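Local coordinates for methyl-accepting chemotaxis protein (Vibrio parahaemolyticus, PDB 4EXO) that probably senses small carboxylates such as pyruvate through its periplasmic Cache (PAS-like) domain and relays the signal for chemotaxis, at residues A[17-22]-A[125-130]; A[31-36]-A[132-137]; A[48-53]-A[69-74]; A[60-65]-A[136-141]; A[93-98]-A[111-116]. All coordinates share one frame; numbering follows the deposited sequence.

Contact 1 (A[17-22]-A[125-130])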
# COMPACT_ATOMS: atom_id res chain seq x y z
N GLU A 17 -10.28 1.29 2.76
CA GLU A 17 -9.07 1.52 1.95
C GLU A 17 -7.95 2.10 2.84
O GLU A 17 -6.80 1.67 2.77
CB GLU A 17 -9.38 2.50 0.81
CG GLU A 17 -10.24 1.93 -0.33
CD GLU A 17 -10.93 2.98 -1.21
OE1 GLU A 17 -10.39 4.09 -1.38
OE2 GLU A 17 -12.04 2.70 -1.75
N LEU A 18 -8.29 3.10 3.64
CA LEU A 18 -7.30 3.74 4.50
C LEU A 18 -6.64 2.73 5.44
O LEU A 18 -5.44 2.77 5.67
CB LEU A 18 -7.94 4.89 5.29
CG LEU A 18 -8.17 6.18 4.46
CD1 LEU A 18 -9.06 7.09 5.25
CD2 LEU A 18 -6.80 6.86 4.18
N LYS A 19 -7.43 1.84 6.02
CA LYS A 19 -6.85 0.80 6.90
C LYS A 19 -5.86 -0.11 6.15
O LYS A 19 -4.82 -0.49 6.69
CB LYS A 19 -7.95 0.01 7.62
CG LYS A 19 -8.64 0.91 8.70
CD LYS A 19 -9.64 0.16 9.55
CE LYS A 19 -9.96 0.95 10.84
NZ LYS A 19 -9.02 0.69 12.03
N ALA A 20 -6.18 -0.45 4.92
CA ALA A 20 -5.29 -1.24 4.04
C ALA A 20 -4.00 -0.49 3.71
O ALA A 20 -2.90 -1.03 3.82
CB ALA A 20 -6.01 -1.63 2.72
N TYR A 21 -4.14 0.76 3.29
CA TYR A 21 -2.94 1.56 2.96
C TYR A 21 -2.06 1.71 4.18
O TYR A 21 -0.84 1.62 4.07
CB TYR A 21 -3.35 2.96 2.48
CG TYR A 21 -4.23 2.96 1.21
CD1 TYR A 21 -4.02 2.02 0.21
CD2 TYR A 21 -5.23 3.92 1.03
CE1 TYR A 21 -4.77 2.02 -0.96
CE2 TYR A 21 -6.00 3.93 -0.14
CZ TYR A 21 -5.76 2.98 -1.12
OH TYR A 21 -6.53 2.96 -2.26
N MSE A 22 -2.68 1.97 5.35
CA MSE A 22 -1.90 2.09 6.58
C MSE A 22 -1.14 0.77 6.85
O MSE A 22 0.04 0.80 7.20
CB MSE A 22 -2.77 2.45 7.80
CG MSE A 22 -1.98 2.57 9.13
SE MSE A 22 -0.52 3.91 9.10
CE MSE A 22 -1.56 5.40 8.46
N LEU A 125 -10.16 13.18 4.84
CA LEU A 125 -10.40 12.25 5.94
C LEU A 125 -9.08 11.56 6.25
O LEU A 125 -8.57 10.83 5.43
CB LEU A 125 -11.49 11.23 5.60
CG LEU A 125 -11.67 10.07 6.62
CD1 LEU A 125 -12.05 10.64 8.00
CD2 LEU A 125 -12.75 9.12 6.10
N GLY A 126 -8.51 11.84 7.42
CA GLY A 126 -7.22 11.26 7.81
C GLY A 126 -7.40 10.02 8.63
O GLY A 126 -8.45 9.81 9.24
N TYR A 127 -6.38 9.17 8.62
CA TYR A 127 -6.38 7.93 9.39
C TYR A 127 -4.95 7.75 9.92
O TYR A 127 -3.99 7.85 9.17
CB TYR A 127 -6.83 6.71 8.55
CG TYR A 127 -6.71 5.45 9.39
CD1 TYR A 127 -7.55 5.25 10.48
CD2 TYR A 127 -5.69 4.53 9.15
CE1 TYR A 127 -7.40 4.12 11.30
CE2 TYR A 127 -5.54 3.38 9.95
CZ TYR A 127 -6.40 3.21 11.03
OH TYR A 127 -6.29 2.10 11.83
N ALA A 128 -4.81 7.57 11.23
CA ALA A 128 -3.51 7.44 11.89
C ALA A 128 -3.44 6.24 12.88
O ALA A 128 -4.46 5.86 13.55
CB ALA A 128 -3.13 8.78 12.58
N GLU A 129 -2.25 5.61 12.92
CA GLU A 129 -1.94 4.54 13.84
C GLU A 129 -0.70 4.91 14.64
O GLU A 129 0.22 5.59 14.13
CB GLU A 129 -1.77 3.19 13.09
CG GLU A 129 -3.12 2.51 12.78
CD GLU A 129 -2.99 1.13 12.03
OE1 GLU A 129 -1.83 0.61 11.94
OE2 GLU A 129 -4.07 0.63 11.54
N TYR A 130 -0.68 4.52 15.90
CA TYR A 130 0.43 4.90 16.79
C TYR A 130 1.48 3.79 16.85
O TYR A 130 1.12 2.61 17.07
CB TYR A 130 -0.13 5.21 18.20
CG TYR A 130 0.94 5.67 19.17
CD1 TYR A 130 1.79 6.73 18.85
CD2 TYR A 130 1.10 5.05 20.42
CE1 TYR A 130 2.78 7.18 19.74
CE2 TYR A 130 2.09 5.48 21.32
CZ TYR A 130 2.94 6.54 20.97
OH TYR A 130 3.92 6.98 21.84
O HOH W 1 -4.37 -1.10 9.34

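Contact 2 (A[31-36]-A[132-137])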
# COMPACT_ATOMS: atom_id res chain seq x y z
N PRO A 31 10.52 -4.75 9.10
CA PRO A 31 11.88 -5.31 9.33
C PRO A 31 12.76 -4.30 10.07
O PRO A 31 13.43 -4.65 11.05
CB PRO A 31 12.42 -5.50 7.91
CG PRO A 31 11.17 -5.73 7.07
CD PRO A 31 10.14 -4.80 7.67
N LEU A 32 12.69 -3.04 9.64
CA LEU A 32 13.43 -1.96 10.30
C LEU A 32 12.95 -1.65 11.72
O LEU A 32 13.77 -1.52 12.65
CB LEU A 32 13.36 -0.69 9.44
CG LEU A 32 14.10 -0.67 8.11
CD1 LEU A 32 13.60 0.51 7.24
CD2 LEU A 32 15.61 -0.59 8.28
N TYR A 33 11.64 -1.54 11.89
CA TYR A 33 11.02 -1.24 13.18
C TYR A 33 11.38 -2.32 14.20
O TYR A 33 11.80 -2.00 15.31
CB TYR A 33 9.50 -1.19 13.01
CG TYR A 33 8.71 -0.65 14.19
CD1 TYR A 33 8.77 0.71 14.55
CD2 TYR A 33 7.82 -1.48 14.89
CE1 TYR A 33 8.01 1.22 15.61
CE2 TYR A 33 7.05 -0.98 15.97
CZ TYR A 33 7.15 0.38 16.31
OH TYR A 33 6.37 0.87 17.34
N ASP A 34 11.19 -3.58 13.80
CA ASP A 34 11.43 -4.73 14.68
C ASP A 34 12.90 -4.84 15.12
O ASP A 34 13.17 -5.16 16.28
CB ASP A 34 10.92 -6.03 14.05
CG ASP A 34 9.40 -6.14 14.05
OD1 ASP A 34 8.71 -5.32 14.69
OD2 ASP A 34 8.86 -7.05 13.40
N SER A 35 13.84 -4.59 14.19
CA SER A 35 15.27 -4.68 14.46
C SER A 35 15.94 -3.40 14.97
O SER A 35 17.17 -3.35 15.12
CB SER A 35 16.02 -5.15 13.20
OG SER A 35 16.03 -4.14 12.20
N ASP A 36 15.15 -2.36 15.21
CA ASP A 36 15.69 -1.07 15.60
C ASP A 36 16.39 -1.15 16.96
O ASP A 36 15.91 -1.83 17.88
CB ASP A 36 14.57 -0.05 15.67
CG ASP A 36 15.06 1.32 16.04
OD1 ASP A 36 15.78 1.93 15.22
OD2 ASP A 36 14.73 1.80 17.16
N GLN A 132 4.45 2.93 18.94
CA GLN A 132 4.92 3.45 20.23
C GLN A 132 6.45 3.44 20.41
O GLN A 132 6.99 4.31 21.11
CB GLN A 132 4.24 2.70 21.38
CG GLN A 132 4.50 1.20 21.37
CD GLN A 132 5.77 0.82 22.16
OE1 GLN A 132 6.38 1.66 22.86
NE2 GLN A 132 6.17 -0.45 22.02
N LYS A 133 7.14 2.50 19.76
CA LYS A 133 8.60 2.35 19.93
C LYS A 133 9.33 3.61 19.50
O LYS A 133 10.29 4.02 20.14
CB LYS A 133 9.13 1.18 19.10
CG LYS A 133 10.62 0.90 19.32
CD LYS A 133 11.14 -0.27 18.46
CE LYS A 133 10.37 -1.54 18.67
NZ LYS A 133 11.11 -2.65 17.94
N TRP A 134 8.82 4.24 18.44
CA TRP A 134 9.36 5.50 17.94
C TRP A 134 8.58 6.77 18.32
O TRP A 134 9.00 7.88 17.95
CB TRP A 134 9.47 5.40 16.42
CG TRP A 134 10.54 4.45 16.01
CD1 TRP A 134 11.52 3.91 16.81
CD2 TRP A 134 10.78 3.96 14.70
NE1 TRP A 134 12.34 3.09 16.07
CE2 TRP A 134 11.91 3.11 14.77
CE3 TRP A 134 10.14 4.14 13.47
CZ2 TRP A 134 12.42 2.46 13.64
CZ3 TRP A 134 10.64 3.49 12.36
CH2 TRP A 134 11.76 2.65 12.45
N ASP A 135 7.49 6.61 19.08
CA ASP A 135 6.52 7.66 19.37
C ASP A 135 6.11 8.36 18.05
O ASP A 135 6.17 9.58 17.96
CB ASP A 135 7.08 8.71 20.37
CG ASP A 135 6.04 9.67 20.87
OD1 ASP A 135 4.88 9.26 21.10
OD2 ASP A 135 6.37 10.89 21.06
N TRP A 136 5.75 7.57 17.04
CA TRP A 136 5.22 8.13 15.80
C TRP A 136 3.74 7.86 15.70
O TRP A 136 3.31 6.70 15.76
CB TRP A 136 5.90 7.56 14.55
CG TRP A 136 7.30 8.04 14.29
CD1 TRP A 136 8.03 8.95 15.02
CD2 TRP A 136 8.14 7.64 13.21
NE1 TRP A 136 9.27 9.13 14.45
CE2 TRP A 136 9.37 8.32 13.35
CE3 TRP A 136 7.96 6.77 12.12
CZ2 TRP A 136 10.41 8.17 12.42
CZ3 TRP A 136 9.01 6.60 11.22
CH2 TRP A 136 10.21 7.29 11.37
N VAL A 137 2.99 8.94 15.51
CA VAL A 137 1.62 8.88 15.03
C VAL A 137 1.75 9.00 13.52
O VAL A 137 2.00 10.10 12.99
CB VAL A 137 0.78 10.03 15.61
CG1 VAL A 137 -0.64 10.02 15.02
CG2 VAL A 137 0.71 9.93 17.14
O HOH W 2 9.00 -4.37 17.36

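Contact 3 (A[48-53]-A[69-74]). With PYR (pyruvic acid), chain B.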
# COMPACT_ATOMS: atom_id res chain seq x y z
N ILE A 48 11.65 5.25 3.14
CA ILE A 48 10.65 4.38 2.54
C ILE A 48 9.25 5.03 2.62
O ILE A 48 8.53 5.11 1.62
CB ILE A 48 10.60 2.99 3.24
CG1 ILE A 48 11.93 2.24 2.99
CG2 ILE A 48 9.40 2.21 2.73
CD1 ILE A 48 12.15 1.09 3.92
N LEU A 49 8.86 5.50 3.80
CA LEU A 49 7.47 5.98 3.93
C LEU A 49 7.24 7.26 3.14
O LEU A 49 6.15 7.48 2.59
CB LEU A 49 7.11 6.21 5.39
CG LEU A 49 6.97 4.94 6.28
CD1 LEU A 49 7.12 5.34 7.74
CD2 LEU A 49 5.63 4.28 6.00
N LYS A 50 8.25 8.12 3.06
CA LYS A 50 8.12 9.35 2.27
C LYS A 50 8.07 9.13 0.76
O LYS A 50 7.55 9.97 0.03
CB LYS A 50 9.26 10.31 2.62
CG LYS A 50 9.03 10.98 3.98
CD LYS A 50 10.29 11.75 4.43
CE LYS A 50 10.62 12.90 3.53
NZ LYS A 50 11.81 13.61 4.15
N ALA A 51 8.59 8.00 0.28
CA ALA A 51 8.47 7.68 -1.16
C ALA A 51 7.12 7.07 -1.57
O ALA A 51 6.70 7.17 -2.74
CB ALA A 51 9.61 6.75 -1.54
N MSE A 52 6.45 6.40 -0.62
CA MSE A 52 5.20 5.69 -0.94
C MSE A 52 4.01 6.55 -1.38
O MSE A 52 3.72 7.62 -0.79
CB MSE A 52 4.77 4.79 0.24
CG MSE A 52 5.73 3.62 0.41
SE MSE A 52 5.44 2.62 2.06
CE MSE A 52 3.89 1.73 1.47
N ARG A 53 3.32 6.08 -2.41
CA ARG A 53 2.06 6.71 -2.84
C ARG A 53 1.03 5.66 -3.20
O ARG A 53 1.39 4.64 -3.80
CB ARG A 53 2.29 7.59 -4.10
CG ARG A 53 3.31 8.70 -3.91
CD ARG A 53 2.70 9.89 -3.13
NE ARG A 53 3.63 11.02 -3.12
CZ ARG A 53 4.75 11.07 -2.40
NH1 ARG A 53 5.08 10.05 -1.58
NH2 ARG A 53 5.53 12.16 -2.45
N ASN A 69 6.44 17.36 13.89
CA ASN A 69 6.51 16.55 12.67
C ASN A 69 7.80 15.74 12.60
O ASN A 69 8.91 16.28 12.76
CB ASN A 69 6.36 17.43 11.42
CG ASN A 69 6.31 16.58 10.16
OD1 ASN A 69 7.32 16.40 9.51
ND2 ASN A 69 5.14 16.00 9.87
N THR A 70 7.67 14.44 12.37
CA THR A 70 8.83 13.59 12.22
C THR A 70 9.05 13.14 10.77
O THR A 70 10.18 12.80 10.38
CB THR A 70 8.76 12.35 13.13
OG1 THR A 70 7.60 11.58 12.83
CG2 THR A 70 8.67 12.80 14.62
N LEU A 71 8.00 13.12 9.95
CA LEU A 71 8.26 12.95 8.51
C LEU A 71 7.10 13.55 7.76
O LEU A 71 5.97 13.55 8.27
CB LEU A 71 8.45 11.48 8.17
CG LEU A 71 7.22 10.56 8.29
CD1 LEU A 71 6.48 10.36 6.93
CD2 LEU A 71 7.65 9.20 8.85
N HIS A 72 7.36 14.12 6.58
CA HIS A 72 6.23 14.58 5.75
C HIS A 72 6.60 14.35 4.28
O HIS A 72 7.61 14.89 3.81
CB HIS A 72 5.86 16.06 6.02
CG HIS A 72 4.45 16.37 5.61
ND1 HIS A 72 4.07 16.50 4.28
CD2 HIS A 72 3.32 16.45 6.35
CE1 HIS A 72 2.76 16.71 4.23
NE2 HIS A 72 2.28 16.68 5.47
N ALA A 73 5.83 13.51 3.59
CA ALA A 73 6.18 13.10 2.22
C ALA A 73 6.13 14.27 1.23
O ALA A 73 6.89 14.30 0.27
CB ALA A 73 5.23 11.99 1.72
N ILE A 74 5.20 15.20 1.46
CA ILE A 74 4.94 16.30 0.52
C ILE A 74 5.77 17.56 0.83
O ILE A 74 6.28 18.22 -0.09
CB ILE A 74 3.42 16.64 0.51
CG1 ILE A 74 2.58 15.39 0.10
CG2 ILE A 74 3.07 17.87 -0.37
CD1 ILE A 74 2.91 14.81 -1.35
C PYR B . -1.28 15.97 6.45
O PYR B . -2.54 15.70 6.20
OXT PYR B . -0.42 16.00 5.45
CA PYR B . -0.84 16.24 7.77
O3 PYR B . 0.41 16.49 7.92
CB PYR B . -1.75 16.28 8.99
O HOH W 3 8.15 12.49 -1.42

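Contact 4 (A[60-65]-A[136-141]). With PYR (pyruvic acid), chain B.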
# COMPACT_ATOMS: atom_id res chain seq x y z
N PHE A 60 2.08 9.57 3.15
CA PHE A 60 2.23 9.50 4.61
C PHE A 60 2.83 10.75 5.25
O PHE A 60 3.66 11.46 4.63
CB PHE A 60 3.13 8.33 4.99
CG PHE A 60 2.52 7.00 4.76
CD1 PHE A 60 1.59 6.48 5.66
CD2 PHE A 60 2.88 6.25 3.64
CE1 PHE A 60 1.01 5.22 5.46
CE2 PHE A 60 2.31 4.97 3.41
CZ PHE A 60 1.36 4.45 4.31
N PHE A 61 2.42 10.97 6.50
CA PHE A 61 3.03 11.95 7.39
C PHE A 61 3.18 11.27 8.76
O PHE A 61 2.50 10.27 9.05
CB PHE A 61 2.14 13.22 7.49
CG PHE A 61 0.72 12.92 7.88
CD1 PHE A 61 0.39 12.67 9.23
CD2 PHE A 61 -0.31 12.88 6.93
CE1 PHE A 61 -0.94 12.38 9.59
CE2 PHE A 61 -1.64 12.57 7.29
CZ PHE A 61 -1.95 12.33 8.63
N ALA A 62 4.04 11.81 9.62
CA ALA A 62 4.04 11.36 11.02
C ALA A 62 4.38 12.47 11.97
O ALA A 62 5.14 13.39 11.59
CB ALA A 62 4.99 10.14 11.22
N TYR A 63 3.80 12.42 13.18
CA TYR A 63 4.08 13.41 14.24
C TYR A 63 4.38 12.65 15.52
O TYR A 63 3.85 11.56 15.69
CB TYR A 63 2.84 14.32 14.48
CG TYR A 63 2.54 15.21 13.28
CD1 TYR A 63 3.02 16.53 13.22
CD2 TYR A 63 1.80 14.71 12.21
CE1 TYR A 63 2.75 17.33 12.10
CE2 TYR A 63 1.50 15.53 11.08
CZ TYR A 63 2.02 16.82 11.04
OH TYR A 63 1.76 17.62 9.95
N ASP A 64 5.21 13.22 16.40
CA ASP A 64 5.36 12.61 17.72
C ASP A 64 4.23 13.05 18.64
O ASP A 64 3.38 13.83 18.24
CB ASP A 64 6.79 12.77 18.30
CG ASP A 64 7.10 14.20 18.75
OD1 ASP A 64 6.17 15.01 18.86
OD2 ASP A 64 8.31 14.50 18.99
N SER A 65 4.21 12.56 19.88
CA SER A 65 3.10 12.86 20.80
C SER A 65 3.04 14.32 21.25
O SER A 65 1.98 14.78 21.71
CB SER A 65 3.11 11.92 22.04
OG SER A 65 2.81 10.61 21.63
N TRP A 136 5.75 7.57 17.04
CA TRP A 136 5.22 8.13 15.80
C TRP A 136 3.74 7.86 15.70
O TRP A 136 3.31 6.70 15.76
CB TRP A 136 5.90 7.56 14.55
CG TRP A 136 7.30 8.04 14.29
CD1 TRP A 136 8.03 8.95 15.02
CD2 TRP A 136 8.14 7.64 13.21
NE1 TRP A 136 9.27 9.13 14.45
CE2 TRP A 136 9.37 8.32 13.35
CE3 TRP A 136 7.96 6.77 12.12
CZ2 TRP A 136 10.41 8.17 12.42
CZ3 TRP A 136 9.01 6.60 11.22
CH2 TRP A 136 10.21 7.29 11.37
N VAL A 137 2.99 8.94 15.51
CA VAL A 137 1.62 8.88 15.03
C VAL A 137 1.75 9.00 13.52
O VAL A 137 2.00 10.10 12.99
CB VAL A 137 0.78 10.03 15.61
CG1 VAL A 137 -0.64 10.02 15.02
CG2 VAL A 137 0.71 9.93 17.14
N LEU A 138 1.65 7.85 12.87
CA LEU A 138 1.84 7.73 11.40
C LEU A 138 0.46 7.82 10.76
O LEU A 138 -0.43 7.08 11.15
CB LEU A 138 2.47 6.38 11.08
CG LEU A 138 2.69 6.02 9.59
CD1 LEU A 138 3.66 7.02 8.93
CD2 LEU A 138 3.21 4.57 9.42
N GLY A 139 0.30 8.68 9.75
CA GLY A 139 -1.02 8.94 9.18
C GLY A 139 -1.03 9.04 7.67
O GLY A 139 0.02 9.25 7.06
N THR A 140 -2.21 8.90 7.07
CA THR A 140 -2.40 9.19 5.67
C THR A 140 -3.85 9.66 5.56
O THR A 140 -4.50 9.95 6.59
CB THR A 140 -2.10 7.95 4.75
OG1 THR A 140 -2.29 8.35 3.37
CG2 THR A 140 -3.04 6.78 5.04
N GLY A 141 -4.39 9.78 4.35
CA GLY A 141 -5.76 10.30 4.22
C GLY A 141 -6.26 10.23 2.80
O GLY A 141 -5.49 9.96 1.87
C PYR B . -1.28 15.97 6.45
O PYR B . -2.54 15.70 6.20
OXT PYR B . -0.42 16.00 5.45
CA PYR B . -0.84 16.24 7.77
O3 PYR B . 0.41 16.49 7.92
CB PYR B . -1.75 16.28 8.99

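Contact 5 (A[93-98]-A[111-116]). With PYR (pyruvic acid), chain B.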
# COMPACT_ATOMS: atom_id res chain seq x y z
N ALA A 93 -8.26 21.38 15.37
CA ALA A 93 -6.89 21.19 15.83
C ALA A 93 -6.40 19.87 15.26
O ALA A 93 -6.61 18.78 15.83
CB ALA A 93 -6.79 21.22 17.38
N VAL A 94 -5.80 19.97 14.08
CA VAL A 94 -5.51 18.79 13.28
C VAL A 94 -4.52 17.81 13.94
O VAL A 94 -4.78 16.60 13.98
CB VAL A 94 -4.95 19.21 11.85
CG1 VAL A 94 -4.60 17.95 10.98
CG2 VAL A 94 -5.98 20.10 11.13
N ILE A 95 -3.38 18.33 14.39
CA ILE A 95 -2.29 17.47 14.90
C ILE A 95 -2.72 16.85 16.25
O ILE A 95 -2.56 15.62 16.49
CB ILE A 95 -0.92 18.22 14.97
CG1 ILE A 95 -0.24 18.24 13.59
CG2 ILE A 95 0.12 17.41 15.76
CD1 ILE A 95 -1.03 18.78 12.50
N ALA A 96 -3.27 17.67 17.11
CA ALA A 96 -3.73 17.15 18.41
C ALA A 96 -4.84 16.12 18.18
O ALA A 96 -4.90 15.09 18.87
CB ALA A 96 -4.25 18.28 19.29
N GLY A 97 -5.71 16.40 17.21
CA GLY A 97 -6.82 15.50 16.90
C GLY A 97 -6.34 14.16 16.38
O GLY A 97 -6.91 13.12 16.73
N LEU A 98 -5.30 14.15 15.54
CA LEU A 98 -4.76 12.89 15.01
C LEU A 98 -4.02 12.11 16.08
O LEU A 98 -4.09 10.85 16.12
CB LEU A 98 -3.84 13.11 13.81
CG LEU A 98 -4.53 13.53 12.50
CD1 LEU A 98 -3.50 14.21 11.54
CD2 LEU A 98 -5.14 12.29 11.83
N PHE A 111 -10.60 16.89 8.52
CA PHE A 111 -9.95 18.20 8.59
C PHE A 111 -9.62 18.60 7.16
O PHE A 111 -9.76 17.79 6.26
CB PHE A 111 -8.65 18.16 9.43
CG PHE A 111 -7.60 17.16 8.95
CD1 PHE A 111 -6.54 17.59 8.14
CD2 PHE A 111 -7.65 15.80 9.35
CE1 PHE A 111 -5.52 16.67 7.72
CE2 PHE A 111 -6.68 14.88 8.93
CZ PHE A 111 -5.61 15.30 8.10
N SER A 112 -9.20 19.85 6.97
CA SER A 112 -8.72 20.33 5.66
C SER A 112 -7.21 20.47 5.71
O SER A 112 -6.65 20.79 6.76
CB SER A 112 -9.35 21.68 5.31
OG SER A 112 -10.72 21.49 5.00
N TRP A 113 -6.58 20.18 4.58
CA TRP A 113 -5.14 20.23 4.46
C TRP A 113 -4.80 20.49 2.98
O TRP A 113 -5.61 20.24 2.06
CB TRP A 113 -4.51 18.89 4.91
CG TRP A 113 -3.04 19.02 5.22
CD1 TRP A 113 -2.00 18.83 4.33
CD2 TRP A 113 -2.45 19.37 6.47
NE1 TRP A 113 -0.80 19.06 4.97
CE2 TRP A 113 -1.05 19.37 6.29
CE3 TRP A 113 -2.98 19.68 7.75
CZ2 TRP A 113 -0.14 19.69 7.32
CZ3 TRP A 113 -2.07 19.99 8.78
CH2 TRP A 113 -0.67 19.97 8.56
N HIS A 114 -3.58 20.98 2.76
CA HIS A 114 -3.04 21.07 1.40
C HIS A 114 -3.31 19.76 0.64
O HIS A 114 -3.05 18.66 1.14
CB HIS A 114 -1.54 21.31 1.49
CG HIS A 114 -0.81 21.22 0.18
ND1 HIS A 114 -0.18 20.06 -0.24
CD2 HIS A 114 -0.55 22.15 -0.76
CE1 HIS A 114 0.42 20.29 -1.40
NE2 HIS A 114 0.23 21.56 -1.73
N LYS A 115 -3.84 19.88 -0.57
CA LYS A 115 -4.05 18.73 -1.44
C LYS A 115 -3.06 18.84 -2.64
O LYS A 115 -3.14 19.79 -3.42
CB LYS A 115 -5.49 18.78 -1.97
CG LYS A 115 -5.85 17.65 -2.94
CD LYS A 115 -7.34 17.71 -3.32
CE LYS A 115 -7.70 16.61 -4.30
NZ LYS A 115 -9.16 16.61 -4.68
N PRO A 116 -2.11 17.89 -2.75
CA PRO A 116 -1.04 18.02 -3.77
C PRO A 116 -1.54 18.35 -5.16
O PRO A 116 -0.97 19.26 -5.81
CB PRO A 116 -0.34 16.67 -3.72
CG PRO A 116 -0.41 16.31 -2.19
CD PRO A 116 -1.85 16.77 -1.81
C PYR B . -1.28 15.97 6.45
O PYR B . -2.54 15.70 6.20
OXT PYR B . -0.42 16.00 5.45
CA PYR B . -0.84 16.24 7.77
O3 PYR B . 0.41 16.49 7.92
CB PYR B . -1.75 16.28 8.99

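Contact 1 (A[17-22]-A[125-130])
Leu18 and Met22, one helical turn apart, settle against Tyr127 where the long N-terminal helix 2-28 lies over one face of the antiparallel sheet of this PAS-like Cache domain. The axes of the helix and strand segments run at 41° to each other, 8.9 Å apart at closest approach. The tight part is apolar: Leu18 CB meets Tyr127 CB at 3.9 Å, and the CD1 branch of Leu18 continues to Leu125 CG. Met22, a selenomethionine, brings its CB to the edge of the Tyr127 ring, 3.6 Å from CE2; a bend at chi3 (52°) turns its CE to within 3.5 Å of Tyr127 O. Phe108 adds a further ring beside Tyr127.

The other side of the contact is polar and hydrated. Lys19 crosses the tyrosine at about a right angle, its CG over the ring face toward the rim, and its NZ donates a hydrogen bond of 3.1 Å to Tyr127 OH. That hydroxyl donates to Glu129, whose carboxylate also lies beside Met22 CG. A water donates to both Lys19 O and Glu129 OE2. Tyr127 OH reaches Glu129 OE2 at 2.7 Å on its anti lone pair, away from OE1.

Contact 2 (A[31-36]-A[132-137])
Trp134 NE1 meets Asp36 OD2 from almost straight above the carboxylate plane, in a nearly straight bond of 2.9 Å (172°), and the oxygen lies in the indole plane. The indole belongs to the turn between strands 120-131 and 136-143, which has a G1 beta bulge at Asp135 and Trp136, and the contact ties this turn to helix 30-34 and the loop after it. Asp36 is held further by Asn41, Gly39 and Ser40.

Tyr33 points an edge at the face of Trp134 in a T-shaped stack, with planes at 82° and CD1 over the centre of the indole. With its CG anti to the backbone N (chi1 -170°), the tyrosine lies side by side with Lys133, pointing the opposite way, and its OH accepts Lys133 N at 3.0 Å. A bend at chi3 places Lys133 CE over the tyrosine face, where NZ makes a cation-pi contact. A water connects this ammonium to Asp34, which also has a salt bridge to Lys30. Lys133 NZ finally donates to Tyr33 O at 2.8 Å.

Contact 3 (A[48-53]-A[69-74])
Lys50 packs against Leu71 and Ala73. Its CB lies 4.2 Å from Ala73 CA, and CG reaches 3.9 Å from Leu71 CD1. Lys50 CD is 4.2 Å from both Leu71 CB and His72 O, and a bend at chi3 (64°) sets CE 3.6 Å from that carbonyl oxygen. NZ ends in a salt bridge with Glu79, whose carboxylate also accepts His72 N. Helix 42-51 thus packs through Leu49 and Lys50 on the edge strand 69-72 of the Cache domain sheet, where Thr70 and Leu71 form a classic beta bulge opposite Ala62. Deeper in, Leu49 CD1 meets Leu71 CD2 at about a right angle between the side chains.

Arg53 folds back so that NH1 donates to both Lys50 O and Met52 O, each in the guanidinium plane. A water accepts from Arg53 NH2 and donates to Lys50 O and Ala73 O. On the strand's other side, His72 NE2 donates to pyruvate OXT at 2.8 Å.

Contact 4 (A[60-65]-A[136-141])
Phe61 pairs with Gly139 and Tyr63 with Val137 where strands 61-63 and 136-143 run antiparallel in the middle of the Cache domain sheet. The backbone bonds form two hydrogen-bonded pairs, each with two bonds: from Phe61 N to Gly139 O and back from Gly139 N to Phe61 O (2.8 Å), and likewise between Tyr63 and Val137. Ala62 and Leu138 form the non-hydrogen-bonded pair between them, where Ala62 CA makes a CA-H...O contact of 3.1 Å with Val137 O.

Apolar packing occupies the face bearing Ala62 and Leu138. Leu138 CD1 touches Phe60 CD1 and Ala62 CB, while Ala62 CB also touches Trp136 CB. Leu49 of helix 42-51 joins this layer.

Ring contacts belong to the other face. With CG between the backbone N and the carbonyl carbon (chi1 53°), the Phe61 ring lies over Gly139, whose CA makes a CH-pi contact 3.8 Å from the ring centroid. Pyruvate covers the opposite face of the same ring, with CD2 of Phe61 3.3 Å from the ligand's C. The ligand's keto oxygen O3 lies in the plane of the Tyr63 ring, at its edge, and accepts a hydrogen bond of 2.7 Å from Tyr63 OH.

Contact 5 (A[93-98]-A[111-116])
Val94 CG1 stands anti to the backbone N (chi1 179°), while the CG of Phe111 lies between its own N and carbonyl carbon (chi1 57°), and the two side chains cross at about a right angle. The CG1 methyl sits over the phenyl face, 3.6 Å from the ring centroid, in a CH-pi contact; CG2 covers the root of the ring at Phe111 CB. The same CG1 also reaches Trp113 CZ3 at 3.9 Å, where Ile95 CD1 joins it. Leu98, one turn on, brings both methyls to Phe111 CE2 at 4.2 Å.

No hydrogen bond links the two segments; the interface is buried and apolar. The ligand's carboxylate carbon C lies 3.3 Å above the indole plane of Trp113, and its O meets the edge of Phe111 in the ring plane. Leu98 CD1 comes within 3.7 Å of the pyruvate methyl CB. Tyr59, Tyr63, His72 and Lys124 hydrogen-bond to pyruvate, while helix 94-104 and strand 108-115 give an apolar wall to the pocket of this single Cache domain.

Overall arrangement
All five contacts converge on one antiparallel sheet, ordered 69-72, 61-63, 136-143, 120-131, 108-115. Contact 4 joins two of its strands, its centre about 5 Å from the centre of the chain; the others attach helices or the turn at 132-137. Contacts 1 and 2 lie about 17 Å apart between centres and use successive helices and successive strands, while contacts 2 and 4 share Trp136 and Val137. Along the chain, contact 3 closes before contact 5 opens, and both fall within the span bridged by contact 1. Contacts 3, 4 and 5 all touch pyruvate, and contacts 1 to 4 each touch the second subunit; the sheet lies between the pyruvate pocket and the N-terminal helix that meets that subunit.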